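Local coordinates for protein terminal uridylyltransferase 1 (Trypanosoma brucei, PDB 5HZD) that adds uridines from UTP to the 3' hydroxyl of guide RNAs, ribosomal RNAs and some mRNAs in the mitochondrial RNA editing pathway, at residues A[460-465]-A[482-487]; A[6-11]-A[23-28]; A[98-103]-A[137-142]; A[144-149]-A[287-292]. All coordinates share one frame; numbering follows the deposited sequence.

In the fold
Contacts 1 and 2 lie together, their centres 12 Å apart, and touch directly: Thr-482 and Arg-460 of contact 1 hydrogen-bond to Asp-9 and Ser-7 of contact 2, so the zinc finger is docked on the loop and helix of contact 1. Contacts 3 and 4 form a second pair, 9 Å between centres, on the catalytic palm; Trp-100 packs on Ala-146, and contact 3 uses the stretch leading into helix 143-156, contact 4 the helix itself. The chemistry differs with place. Contact 2, also buried, is held by metal bonds, contact 1 by buried packing plus one water, contact 4 by buried apolar packing on an aromatic face, and contact 3 is an aromatic cluster at the surface.

Contact 1: A[460-465]-A[482-487]; sequences RYELCI and TKSLRV
With chi1 of Glu-462 at -165°, CG swings away from the backbone N and over Ser-484, while chi1 of Leu-463 (-53°) sets its CG opposite the carbonyl carbon and aims the branched end at helix 481-497. This is loop-on-helix packing: residues 460-465, in the Cid1-family poly(A) polymerase part of the chain, lie against one side of the helix, and Ile-465 begins what is thought to be the nucleotide recognition motif. Ser-484 faces both loop side chains, its CB 3.7 Å from Leu-463 CG. One turn further on, Leu-463 CD1 meets Val-487 CB tip to tip at 3.9 Å. Glu-462 CG lies 3.4 Å from Ser-484 OG, but the polar ends join through water. His-19 of the zinc finger also hydrogen-bonds Glu-462 OE2, and Ser-484 OG has a second partner in Val-481 O, one turn back in the helix. A single water donates to both side chains, 2.8 Å from Glu-462 OE2 and 2.6 Å from Ser-484 OG.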
loop_
_atom_site.group_PDB
_atom_site.type_symbol
_atom_site.label_atom_id
_atom_site.label_comp_id
_atom_site.label_asym_id
_atom_site.label_seq_id
_atom_site.Cartn_x
_atom_site.Cartn_y
_atom_site.Cartn_z
ATOM N N ARG A 460 -20.274 11.864 -7.234
ATOM C CA ARG A 460 -20.133 13.265 -6.827
ATOM C C ARG A 460 -18.864 13.831 -7.453
ATOM O O ARG A 460 -17.877 13.100 -7.657
ATOM C CB ARG A 460 -19.989 13.373 -5.310
ATOM C CG ARG A 460 -21.237 12.948 -4.542
ATOM C CD ARG A 460 -22.391 13.858 -4.868
ATOM N NE ARG A 460 -23.523 13.646 -3.967
ATOM C CZ ARG A 460 -24.682 14.265 -4.048
ATOM N NH1 ARG A 460 -24.918 15.186 -4.998
ATOM N NH2 ARG A 460 -25.618 13.973 -3.172
ATOM N N TYR A 461 -18.928 15.122 -7.787
ATOM C CA TYR A 461 -17.794 15.837 -8.369
ATOM C C TYR A 461 -17.555 17.118 -7.587
ATOM O O TYR A 461 -17.207 18.159 -8.150
ATOM C CB TYR A 461 -18.069 16.176 -9.843
ATOM C CG TYR A 461 -18.212 14.966 -10.749
ATOM C CD1 TYR A 461 -17.240 13.981 -10.779
ATOM C CD2 TYR A 461 -19.314 14.826 -11.589
ATOM C CE1 TYR A 461 -17.354 12.876 -11.610
ATOM C CE2 TYR A 461 -19.445 13.714 -12.422
ATOM C CZ TYR A 461 -18.450 12.756 -12.437
ATOM O OH TYR A 461 -18.570 11.651 -13.259
ATOM N N GLU A 462 -17.756 17.047 -6.271
ATOM C CA GLU A 462 -17.480 18.169 -5.395
ATOM C C GLU A 462 -15.992 18.345 -5.200
ATOM O O GLU A 462 -15.442 19.441 -5.424
ATOM C CB GLU A 462 -18.126 17.910 -4.037
ATOM C CG GLU A 462 -18.223 19.123 -3.158
ATOM C CD GLU A 462 -19.191 20.198 -3.650
ATOM O OE1 GLU A 462 -20.292 19.901 -4.198
ATOM O OE2 GLU A 462 -18.834 21.378 -3.468
ATOM N N LEU A 463 -15.350 17.277 -4.743
ATOM C CA LEU A 463 -13.897 17.252 -4.651
ATOM C C LEU A 463 -13.406 16.253 -5.672
ATOM O O LEU A 463 -13.781 15.067 -5.609
ATOM C CB LEU A 463 -13.460 16.785 -3.261
ATOM C CG LEU A 463 -14.047 17.506 -2.051
ATOM C CD1 LEU A 463 -13.313 17.017 -0.799
ATOM C CD2 LEU A 463 -13.889 19.011 -2.210
ATOM N N CYS A 464 -12.585 16.696 -6.621
ATOM C CA CYS A 464 -12.209 15.818 -7.724
ATOM C C CYS A 464 -10.732 15.487 -7.759
ATOM O O CYS A 464 -9.885 16.394 -7.777
ATOM C CB CYS A 464 -12.585 16.471 -9.057
ATOM S SG CYS A 464 -14.372 16.626 -9.256
ATOM N N ILE A 465 -10.423 14.189 -7.800
ATOM C CA ILE A 465 -9.048 13.713 -7.945
ATOM C C ILE A 465 -9.117 12.653 -9.044
ATOM O O ILE A 465 -9.862 11.662 -8.918
ATOM C CB ILE A 465 -8.549 13.065 -6.644
ATOM C CG1 ILE A 465 -8.546 14.096 -5.515
ATOM C CG2 ILE A 465 -7.151 12.527 -6.853
ATOM C CD1 ILE A 465 -8.058 13.489 -4.180
ATOM N N THR A 482 -21.770 17.958 2.239
ATOM C CA THR A 482 -21.457 17.979 3.673
ATOM C C THR A 482 -20.183 17.202 3.950
ATOM O O THR A 482 -19.337 17.651 4.738
ATOM C CB THR A 482 -22.645 17.511 4.579
ATOM O OG1 THR A 482 -22.986 16.152 4.271
ATOM C CG2 THR A 482 -23.817 18.395 4.351
ATOM N N LYS A 483 -19.985 16.066 3.285
ATOM C CA LYS A 483 -18.742 15.342 3.498
ATOM C C LYS A 483 -17.560 16.219 3.060
ATOM O O LYS A 483 -16.493 16.198 3.685
ATOM C CB LYS A 483 -18.743 14.000 2.743
ATOM C CG LYS A 483 -19.605 12.924 3.383
ATOM C CD LYS A 483 -19.231 11.531 2.876
ATOM C CE LYS A 483 -20.139 10.481 3.496
ATOM N NZ LYS A 483 -19.802 9.114 3.007
ATOM N N SER A 484 -17.740 16.996 1.992
ATOM C CA SER A 484 -16.616 17.785 1.449
ATOM C C SER A 484 -16.227 18.867 2.450
ATOM O O SER A 484 -15.049 19.212 2.572
ATOM C CB SER A 484 -16.947 18.425 0.081
ATOM O OG SER A 484 -17.822 19.536 0.210
ATOM N N LEU A 485 -17.205 19.369 3.194
ATOM C CA LEU A 485 -16.912 20.439 4.141
ATOM C C LEU A 485 -16.244 19.849 5.388
ATOM O O LEU A 485 -15.466 20.543 6.055
ATOM C CB LEU A 485 -18.175 21.228 4.478
ATOM C CG LEU A 485 -18.685 22.006 3.240
ATOM C CD1 LEU A 485 -19.869 22.893 3.604
ATOM C CD2 LEU A 485 -17.549 22.829 2.586
ATOM N N ARG A 486 -16.536 18.584 5.698
ATOM C CA ARG A 486 -15.754 17.864 6.713
ATOM C C ARG A 486 -14.288 17.763 6.299
ATOM O O ARG A 486 -13.388 17.944 7.125
ATOM C CB ARG A 486 -16.359 16.478 7.024
ATOM C CG ARG A 486 -17.721 16.591 7.716
ATOM C CD ARG A 486 -18.427 15.232 7.866
ATOM N NE ARG A 486 -17.636 14.319 8.690
ATOM C CZ ARG A 486 -17.709 14.285 10.018
ATOM N NH1 ARG A 486 -18.534 15.108 10.651
ATOM N NH2 ARG A 486 -16.959 13.434 10.712
ATOM N N VAL A 487 -14.030 17.493 5.026
ATOM C CA VAL A 487 -12.668 17.445 4.520
ATOM C C VAL A 487 -12.011 18.823 4.600
ATOM O O VAL A 487 -10.897 18.962 5.103
ATOM C CB VAL A 487 -12.620 16.930 3.069
ATOM C CG1 VAL A 487 -11.184 17.002 2.536
ATOM C CG2 VAL A 487 -13.113 15.474 3.032
HETATM O O HOH W 1 -17.336 21.710 -1.137
#

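Contact 2: A[6-11]-A[23-28]; sequences YSCDAC and LAHAEE. With ZN (zinc ion), chain B.
His-25 presents the NE2 edge of its imidazole to a pair of cysteine sulfurs, and the zinc ion sits where the three side chains converge. Cys-8 SG lies at the ring edge, in its plane, 3.4 Å from His-25 NE2. Cys-11 SG comes to the same edge, 74° off the ring normal as seen from the centroid. The metal bonds are 2.3 Å from zinc to Cys-8 SG, 2.4 Å to Cys-11 SG and 2.1 Å to His-25 NE2; His-30 supplies the fourth ligand. For His-25, a chi1 of 165° turns the ring off the helix toward the cysteine turn. The thiolate of Cys-8 has a further grip, because Ala-10 N donates to its SG over 3.3 Å, a bond that would be expected to temper its negative charge. This is the Cys2His2 site of the atypical C2H2 zinc finger, the module required for proper folding of the catalytic domain. Phe-16 and His-29 also meet the ring of His-25. In the fold, zinc ties the turn after strand 6-7, which pairs antiparallel with strand 15-16, to helix 19-30; Ala-26 and Ala-10 in turn rest on helix 481-497.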
loop_
_atom_site.group_PDB
_atom_site.type_symbol
_atom_site.label_atom_id
_atom_site.label_comp_id
_atom_site.label_asym_id
_atom_site.label_seq_id
_atom_site.Cartn_x
_atom_site.Cartn_y
_atom_site.Cartn_z
ATOM N N TYR A 6 -27.641 21.017 -8.378
ATOM C CA TYR A 6 -26.783 20.613 -7.278
ATOM C C TYR A 6 -27.704 20.012 -6.240
ATOM O O TYR A 6 -28.798 20.517 -6.019
ATOM C CB TYR A 6 -26.073 21.824 -6.650
ATOM C CG TYR A 6 -25.134 22.563 -7.572
ATOM C CD1 TYR A 6 -25.606 23.592 -8.380
ATOM C CD2 TYR A 6 -23.778 22.261 -7.612
ATOM C CE1 TYR A 6 -24.775 24.281 -9.223
ATOM C CE2 TYR A 6 -22.926 22.961 -8.467
ATOM C CZ TYR A 6 -23.440 23.974 -9.262
ATOM O OH TYR A 6 -22.629 24.695 -10.109
ATOM N N SER A 7 -27.287 18.910 -5.629
ATOM C CA SER A 7 -28.137 18.288 -4.628
ATOM C C SER A 7 -27.335 18.049 -3.354
ATOM O O SER A 7 -26.129 17.772 -3.382
ATOM C CB SER A 7 -28.744 16.973 -5.135
ATOM O OG SER A 7 -27.760 15.962 -5.304
ATOM N N CYS A 8 -28.046 18.171 -2.234
ATOM C CA CYS A 8 -27.489 17.898 -0.905
ATOM C C CYS A 8 -27.261 16.403 -0.692
ATOM O O CYS A 8 -28.032 15.573 -1.192
ATOM C CB CYS A 8 -28.448 18.448 0.147
ATOM S SG CYS A 8 -27.699 18.344 1.791
ATOM N N ASP A 9 -26.182 16.050 0.025
ATOM C CA ASP A 9 -25.883 14.651 0.355
ATOM C C ASP A 9 -26.353 14.264 1.766
ATOM O O ASP A 9 -26.099 13.145 2.209
ATOM C CB ASP A 9 -24.380 14.361 0.222
ATOM C CG ASP A 9 -23.543 15.124 1.237
ATOM O OD1 ASP A 9 -24.031 16.172 1.736
ATOM O OD2 ASP A 9 -22.408 14.668 1.516
ATOM N N ALA A 10 -27.031 15.176 2.452
ATOM C CA ALA A 10 -27.398 14.972 3.865
ATOM C C ALA A 10 -28.897 15.017 4.093
ATOM O O ALA A 10 -29.384 14.733 5.187
ATOM C CB ALA A 10 -26.713 16.005 4.753
ATOM N N CYS A 11 -29.644 15.420 3.075
ATOM C CA CYS A 11 -31.086 15.266 3.125
ATOM C C CYS A 11 -31.553 14.939 1.718
ATOM O O CYS A 11 -30.855 15.240 0.754
ATOM C CB CYS A 11 -31.760 16.496 3.704
ATOM S SG CYS A 11 -31.625 17.956 2.728
ATOM N N LEU A 23 -23.822 25.301 -0.911
ATOM C CA LEU A 23 -22.882 25.439 0.208
ATOM C C LEU A 23 -23.571 26.120 1.385
ATOM O O LEU A 23 -23.409 25.704 2.541
ATOM C CB LEU A 23 -21.665 26.268 -0.201
ATOM C CG LEU A 23 -20.589 25.634 -1.068
ATOM C CD1 LEU A 23 -19.522 26.666 -1.361
ATOM C CD2 LEU A 23 -19.981 24.423 -0.376
ATOM N N ALA A 24 -24.326 27.180 1.097
ATOM C CA ALA A 24 -25.098 27.861 2.134
ATOM C C ALA A 24 -26.082 26.919 2.801
ATOM O O ALA A 24 -26.255 26.961 4.015
ATOM C CB ALA A 24 -25.816 29.054 1.578
ATOM N N HIS A 25 -26.716 26.051 2.017
ATOM C CA HIS A 25 -27.647 25.094 2.593
ATOM C C HIS A 25 -26.915 24.152 3.549
ATOM O O HIS A 25 -27.419 23.819 4.628
ATOM C CB HIS A 25 -28.323 24.276 1.495
ATOM C CG HIS A 25 -29.006 23.046 2.004
ATOM N ND1 HIS A 25 -30.275 23.077 2.545
ATOM C CD2 HIS A 25 -28.587 21.766 2.084
ATOM C CE1 HIS A 25 -30.619 21.855 2.907
ATOM N NE2 HIS A 25 -29.602 21.050 2.666
ATOM N N ALA A 26 -25.733 23.717 3.148
ATOM C CA ALA A 26 -24.938 22.792 3.983
ATOM C C ALA A 26 -24.605 23.390 5.367
ATOM O O ALA A 26 -24.811 22.738 6.387
ATOM C CB ALA A 26 -23.696 22.336 3.258
ATOM N N GLU A 27 -24.139 24.636 5.431
ATOM C CA GLU A 27 -23.885 25.279 6.722
ATOM C C GLU A 27 -25.164 25.558 7.508
ATOM O O GLU A 27 -25.243 25.305 8.716
ATOM C CB GLU A 27 -23.119 26.587 6.537
ATOM C CG GLU A 27 -23.089 27.449 7.797
ATOM C CD GLU A 27 -22.434 26.756 8.986
ATOM O OE1 GLU A 27 -21.515 25.934 8.786
ATOM O OE2 GLU A 27 -22.846 27.030 10.131
ATOM N N GLU A 28 -26.175 26.089 6.827
ATOM C CA GLU A 28 -27.405 26.479 7.521
ATOM C C GLU A 28 -28.253 25.306 8.052
ATOM O O GLU A 28 -28.852 25.395 9.127
ATOM C CB GLU A 28 -28.238 27.414 6.632
ATOM C CG GLU A 28 -27.477 28.701 6.260
ATOM C CD GLU A 28 -28.219 29.570 5.248
ATOM O OE1 GLU A 28 -27.833 30.750 5.083
ATOM O OE2 GLU A 28 -29.179 29.076 4.609
HETATM ZN ZN ZN B . -29.515 18.980 3.054
#

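Contact 3: A[98-103]-A[137-142]; sequences RRWHDK and GSWPPL
Trp-139 and Pro-141 reach across to Trp-100 and His-101. Gly-137 comes first: its positive phi closes helix 131-135 in a Schellman motif, and the chain leaves the helix there. Trp-139 then sends the far rim of its indole into the contact, with chi1 at -165° extending the ring away from its own backbone N. Its CH2 lies 3.7 Å from Trp-100 CH2; the two six-membered rings meet rim to rim, planes at 65°, neither lying over the other. On the other side of this tip, CZ3 of Trp-139 sits over one face of the His-101 imidazole, 3.7 Å from NE2, with the planes at 45°. That NE2 is hydrogen-bonded to Asp-130, which ties the imidazole to the loop after strand 124-129. Pro-140, after a cis peptide bond, and Pro-141 both lie against one face of the Trp-139 indole. Pro-141 also puts CG at the edge of Trp-100, 3.7 Å from its CZ2. Leu-142 occupies the N-cap position of helix 143-156. The result is an aromatic cluster at the surface of the palm domain, joining the end of helix 80-100 to the connection between helices 131-135 and 143-156.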
loop_
_atom_site.group_PDB
_atom_site.type_symbol
_atom_site.label_atom_id
_atom_site.label_comp_id
_atom_site.label_asym_id
_atom_site.label_seq_id
_atom_site.Cartn_x
_atom_site.Cartn_y
_atom_site.Cartn_z
ATOM N N ARG A 98 3.999 -21.419 -7.906
ATOM C CA ARG A 98 4.390 -22.153 -9.123
ATOM C C ARG A 98 3.898 -23.582 -9.156
ATOM O O ARG A 98 3.848 -24.180 -10.214
ATOM C CB ARG A 98 5.904 -22.096 -9.342
ATOM C CG ARG A 98 6.334 -20.707 -9.786
ATOM C CD ARG A 98 7.824 -20.619 -10.077
ATOM N NE ARG A 98 8.107 -21.480 -11.225
ATOM C CZ ARG A 98 9.315 -21.724 -11.720
ATOM N NH1 ARG A 98 9.436 -22.517 -12.778
ATOM N NH2 ARG A 98 10.383 -21.212 -11.143
ATOM N N ARG A 99 3.524 -24.153 -8.023
ATOM C CA ARG A 99 2.925 -25.492 -8.045
ATOM C C ARG A 99 1.518 -25.438 -8.639
ATOM O O ARG A 99 1.064 -26.400 -9.249
ATOM C CB ARG A 99 2.914 -26.117 -6.642
ATOM C CG ARG A 99 2.010 -27.354 -6.458
ATOM C CD ARG A 99 2.547 -28.648 -7.102
ATOM N NE ARG A 99 4.000 -28.794 -7.028
ATOM C CZ ARG A 99 4.664 -29.258 -5.974
ATOM N NH1 ARG A 99 4.012 -29.612 -4.873
ATOM N NH2 ARG A 99 5.988 -29.359 -6.019
ATOM N N TRP A 100 0.847 -24.291 -8.491
ATOM C CA TRP A 100 -0.463 -24.074 -9.094
ATOM C C TRP A 100 -0.327 -23.691 -10.574
ATOM O O TRP A 100 -1.020 -24.226 -11.450
ATOM C CB TRP A 100 -1.178 -22.982 -8.300
ATOM C CG TRP A 100 -2.365 -22.399 -8.962
ATOM C CD1 TRP A 100 -3.554 -23.007 -9.210
ATOM C CD2 TRP A 100 -2.462 -21.069 -9.466
ATOM N NE1 TRP A 100 -4.408 -22.119 -9.845
ATOM C CE2 TRP A 100 -3.759 -20.926 -10.009
ATOM C CE3 TRP A 100 -1.583 -19.984 -9.495
ATOM C CZ2 TRP A 100 -4.194 -19.734 -10.612
ATOM C CZ3 TRP A 100 -1.999 -18.799 -10.098
ATOM C CH2 TRP A 100 -3.316 -18.685 -10.630
ATOM N N HIS A 101 0.603 -22.799 -10.861
ATOM C CA HIS A 101 0.788 -22.336 -12.227
ATOM C C HIS A 101 2.259 -22.041 -12.454
ATOM O O HIS A 101 2.782 -21.053 -11.958
ATOM C CB HIS A 101 -0.035 -21.071 -12.454
ATOM C CG HIS A 101 -0.112 -20.668 -13.882
ATOM N ND1 HIS A 101 -0.862 -21.360 -14.808
ATOM C CD2 HIS A 101 0.484 -19.655 -14.552
ATOM C CE1 HIS A 101 -0.735 -20.781 -15.989
ATOM N NE2 HIS A 101 0.079 -19.748 -15.860
ATOM N N ASP A 102 2.936 -22.917 -13.207
ATOM C CA ASP A 102 4.389 -22.853 -13.266
ATOM C C ASP A 102 4.957 -21.534 -13.767
ATOM O O ASP A 102 6.061 -21.122 -13.364
ATOM C CB ASP A 102 4.963 -24.001 -14.111
ATOM C CG ASP A 102 6.470 -23.972 -14.137
ATOM O OD1 ASP A 102 7.072 -24.176 -13.046
ATOM O OD2 ASP A 102 7.043 -23.698 -15.230
ATOM N N LYS A 103 4.201 -20.850 -14.614
ATOM C CA LYS A 103 4.713 -19.622 -15.199
ATOM C C LYS A 103 4.338 -18.369 -14.399
ATOM O O LYS A 103 4.748 -17.275 -14.760
ATOM C CB LYS A 103 4.216 -19.481 -16.623
ATOM C CG LYS A 103 4.921 -20.468 -17.568
ATOM C CD LYS A 103 4.362 -20.366 -18.958
ATOM C CE LYS A 103 4.805 -19.067 -19.603
ATOM N NZ LYS A 103 4.427 -19.022 -21.048
ATOM N N GLY A 137 -3.529 -11.379 -23.238
ATOM C CA GLY A 137 -4.854 -10.981 -22.792
ATOM C C GLY A 137 -5.601 -12.083 -22.060
ATOM O O GLY A 137 -6.824 -12.122 -22.071
ATOM N N SER A 138 -4.864 -12.987 -21.413
ATOM C CA SER A 138 -5.464 -14.130 -20.725
ATOM C C SER A 138 -4.993 -14.233 -19.283
ATOM O O SER A 138 -4.740 -15.331 -18.800
ATOM C CB SER A 138 -5.082 -15.427 -21.431
ATOM O OG SER A 138 -5.600 -15.456 -22.750
ATOM N N TRP A 139 -4.869 -13.105 -18.594
ATOM C CA TRP A 139 -4.550 -13.117 -17.167
ATOM C C TRP A 139 -5.390 -12.046 -16.489
ATOM O O TRP A 139 -5.545 -10.946 -17.033
ATOM C CB TRP A 139 -3.049 -12.848 -16.894
ATOM C CG TRP A 139 -2.696 -13.218 -15.487
ATOM C CD1 TRP A 139 -2.687 -12.389 -14.395
ATOM C CD2 TRP A 139 -2.419 -14.537 -14.989
ATOM N NE1 TRP A 139 -2.389 -13.108 -13.252
ATOM C CE2 TRP A 139 -2.217 -14.425 -13.597
ATOM C CE3 TRP A 139 -2.307 -15.800 -15.592
ATOM C CZ2 TRP A 139 -1.920 -15.527 -12.794
ATOM C CZ3 TRP A 139 -2.019 -16.893 -14.800
ATOM C CH2 TRP A 139 -1.816 -16.746 -13.405
ATOM N N PRO A 140 -5.959 -12.349 -15.314
ATOM C CA PRO A 140 -5.877 -13.580 -14.529
ATOM C C PRO A 140 -6.854 -14.656 -14.971
ATOM O O PRO A 140 -7.856 -14.366 -15.668
ATOM C CB PRO A 140 -6.230 -13.105 -13.113
ATOM C CG PRO A 140 -7.191 -11.984 -13.355
ATOM C CD PRO A 140 -6.672 -11.278 -14.595
ATOM N N PRO A 141 -6.582 -15.908 -14.564
ATOM C CA PRO A 141 -7.587 -16.948 -14.748
ATOM C C PRO A 141 -8.708 -16.694 -13.752
ATOM O O PRO A 141 -8.596 -15.746 -12.981
ATOM C CB PRO A 141 -6.829 -18.231 -14.384
ATOM C CG PRO A 141 -5.807 -17.791 -13.369
ATOM C CD PRO A 141 -5.445 -16.354 -13.727
ATOM N N LEU A 142 -9.745 -17.524 -13.735
ATOM C CA LEU A 142 -10.880 -17.205 -12.864
ATOM C C LEU A 142 -10.427 -17.095 -11.423
ATOM O O LEU A 142 -9.878 -18.044 -10.831
ATOM C CB LEU A 142 -11.984 -18.234 -13.033
ATOM C CG LEU A 142 -12.804 -17.947 -14.311
ATOM C CD1 LEU A 142 -13.818 -18.987 -14.526
ATOM C CD2 LEU A 142 -13.502 -16.587 -14.247
#

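Contact 4: A[144-149]-A[287-292]; sequences KNAVRS and LSFRAF
Ala-146 and Val-147 on helix 143-156 meet the ring of Phe-289, the one over a face and the other at the edge. The helix packs here against the end of strand 285-288 of the nucleotidyltransferase palm, through the first residue beyond it; the mixed sheet carries this strand between strands 124-129 and 174-177. Taking the helix in order, Ala-146 comes first: its CB stands over one face of the ring as a CH-pi contact, 3.7 Å from the centroid and 19° off the normal. CB is closest to CZ, at 3.5 Å, and thus sits toward the rim. Next, Val-147 approaches the same ring at its edge, its side chain crossing that of Phe-289 at about a right angle. Phe-289 gets there with chi1 at -61°, its CG opposite the carbonyl carbon and the ring reaching to the helix. Pro-140, Glu-143 and Ile-150 also touch the Phe-289 side chain, and Val-147 leans further on Pro-173 and Ile-175. At the edge, Val-147 CG2 lies 3.8 Å from Phe-289 CE2.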
loop_
_atom_site.group_PDB
_atom_site.type_symbol
_atom_site.label_atom_id
_atom_site.label_comp_id
_atom_site.label_asym_id
_atom_site.label_seq_id
_atom_site.Cartn_x
_atom_site.Cartn_y
_atom_site.Cartn_z
ATOM N N LYS A 144 -11.776 -16.576 -8.389
ATOM C CA LYS A 144 -12.317 -17.308 -7.256
ATOM C C LYS A 144 -11.608 -18.670 -7.138
ATOM O O LYS A 144 -11.329 -19.177 -6.034
ATOM C CB LYS A 144 -13.832 -17.498 -7.428
ATOM C CG LYS A 144 -14.455 -18.485 -6.463
ATOM C CD LYS A 144 -15.948 -18.689 -6.723
ATOM C CE LYS A 144 -16.464 -19.938 -6.002
ATOM N NZ LYS A 144 -16.089 -19.969 -4.550
ATOM N N ASN A 145 -11.310 -19.266 -8.294
ATOM C CA ASN A 145 -10.697 -20.592 -8.247
ATOM C C ASN A 145 -9.229 -20.505 -7.898
ATOM O O ASN A 145 -8.700 -21.367 -7.185
ATOM C CB ASN A 145 -10.910 -21.333 -9.579
ATOM C CG ASN A 145 -12.354 -21.545 -9.858
ATOM O OD1 ASN A 145 -13.111 -21.862 -8.947
ATOM N ND2 ASN A 145 -12.754 -21.359 -11.102
ATOM N N ALA A 146 -8.562 -19.453 -8.373
ATOM C CA ALA A 146 -7.168 -19.203 -8.039
ATOM C C ALA A 146 -7.028 -19.019 -6.522
ATOM O O ALA A 146 -6.125 -19.573 -5.883
ATOM C CB ALA A 146 -6.670 -17.961 -8.786
ATOM N N VAL A 147 -7.937 -18.243 -5.935
ATOM C CA VAL A 147 -7.907 -18.047 -4.485
ATOM C C VAL A 147 -8.037 -19.370 -3.742
ATOM O O VAL A 147 -7.262 -19.625 -2.804
ATOM C CB VAL A 147 -9.054 -17.101 -4.025
ATOM C CG1 VAL A 147 -9.340 -17.270 -2.513
ATOM C CG2 VAL A 147 -8.720 -15.660 -4.379
ATOM N N ARG A 148 -8.972 -20.226 -4.166
ATOM C CA ARG A 148 -9.175 -21.521 -3.482
ATOM C C ARG A 148 -7.959 -22.429 -3.705
ATOM O O ARG A 148 -7.506 -23.072 -2.768
ATOM C CB ARG A 148 -10.490 -22.186 -3.916
ATOM C CG ARG A 148 -11.689 -21.265 -3.597
ATOM C CD ARG A 148 -12.960 -21.582 -4.358
ATOM N NE ARG A 148 -13.389 -22.952 -4.145
ATOM C CZ ARG A 148 -13.529 -23.835 -5.130
ATOM N NH1 ARG A 148 -13.276 -23.468 -6.391
ATOM N NH2 ARG A 148 -13.929 -25.078 -4.859
ATOM N N SER A 149 -7.417 -22.441 -4.923
ATOM C CA SER A 149 -6.251 -23.298 -5.211
ATOM C C SER A 149 -5.052 -22.936 -4.370
ATOM O O SER A 149 -4.411 -23.824 -3.767
ATOM C CB SER A 149 -5.875 -23.205 -6.696
ATOM O OG SER A 149 -6.900 -23.772 -7.494
ATOM N N LEU A 287 -2.714 -11.280 -1.040
ATOM C CA LEU A 287 -2.303 -11.906 -2.300
ATOM C C LEU A 287 -3.410 -11.732 -3.347
ATOM O O LEU A 287 -4.548 -12.118 -3.137
ATOM C CB LEU A 287 -1.987 -13.387 -2.017
ATOM C CG LEU A 287 -1.419 -14.257 -3.136
ATOM C CD1 LEU A 287 -0.903 -15.542 -2.550
ATOM C CD2 LEU A 287 -2.467 -14.560 -4.208
ATOM N N SER A 288 -3.067 -11.117 -4.473
ATOM C CA SER A 288 -3.999 -10.869 -5.557
ATOM C C SER A 288 -3.388 -11.297 -6.870
ATOM O O SER A 288 -2.216 -11.710 -6.912
ATOM C CB SER A 288 -4.344 -9.376 -5.612
ATOM O OG SER A 288 -3.151 -8.595 -5.738
ATOM N N PHE A 289 -4.182 -11.201 -7.940
ATOM C CA PHE A 289 -3.796 -11.797 -9.215
ATOM C C PHE A 289 -3.746 -10.801 -10.359
ATOM O O PHE A 289 -3.616 -11.184 -11.532
ATOM C CB PHE A 289 -4.751 -12.950 -9.553
ATOM C CG PHE A 289 -4.733 -14.046 -8.537
ATOM C CD1 PHE A 289 -3.768 -15.044 -8.601
ATOM C CD2 PHE A 289 -5.642 -14.051 -7.477
ATOM C CE1 PHE A 289 -3.715 -16.062 -7.667
ATOM C CE2 PHE A 289 -5.590 -15.055 -6.531
ATOM C CZ PHE A 289 -4.631 -16.057 -6.616
ATOM N N ARG A 290 -3.864 -9.522 -10.017
ATOM C CA ARG A 290 -3.875 -8.477 -11.034
ATOM C C ARG A 290 -2.637 -7.604 -10.999
ATOM O O ARG A 290 -1.951 -7.511 -9.987
ATOM C CB ARG A 290 -5.116 -7.596 -10.836
ATOM C CG ARG A 290 -6.403 -8.423 -10.853
ATOM C CD ARG A 290 -7.649 -7.558 -10.796
ATOM N NE ARG A 290 -8.835 -8.399 -10.656
ATOM C CZ ARG A 290 -10.076 -7.921 -10.632
ATOM N NH1 ARG A 290 -10.276 -6.613 -10.727
ATOM N NH2 ARG A 290 -11.107 -8.745 -10.508
ATOM N N ALA A 291 -2.355 -6.935 -12.110
ATOM C CA ALA A 291 -1.122 -6.154 -12.229
ATOM C C ALA A 291 -1.282 -4.674 -11.917
ATOM O O ALA A 291 -0.279 -3.975 -11.754
ATOM C CB ALA A 291 -0.524 -6.324 -13.620
ATOM N N PHE A 292 -2.511 -4.169 -11.815
ATOM C CA PHE A 292 -2.691 -2.720 -11.734
ATOM C C PHE A 292 -1.963 -2.061 -10.560
ATOM O O PHE A 292 -1.437 -0.956 -10.711
ATOM C CB PHE A 292 -4.183 -2.327 -11.769
ATOM C CG PHE A 292 -4.909 -2.528 -10.462
ATOM C CD1 PHE A 292 -5.021 -1.493 -9.552
ATOM C CD2 PHE A 292 -5.522 -3.742 -10.168
ATOM C CE1 PHE A 292 -5.691 -1.666 -8.354
ATOM C CE2 PHE A 292 -6.213 -3.918 -8.973
ATOM C CZ PHE A 292 -6.286 -2.878 -8.065
#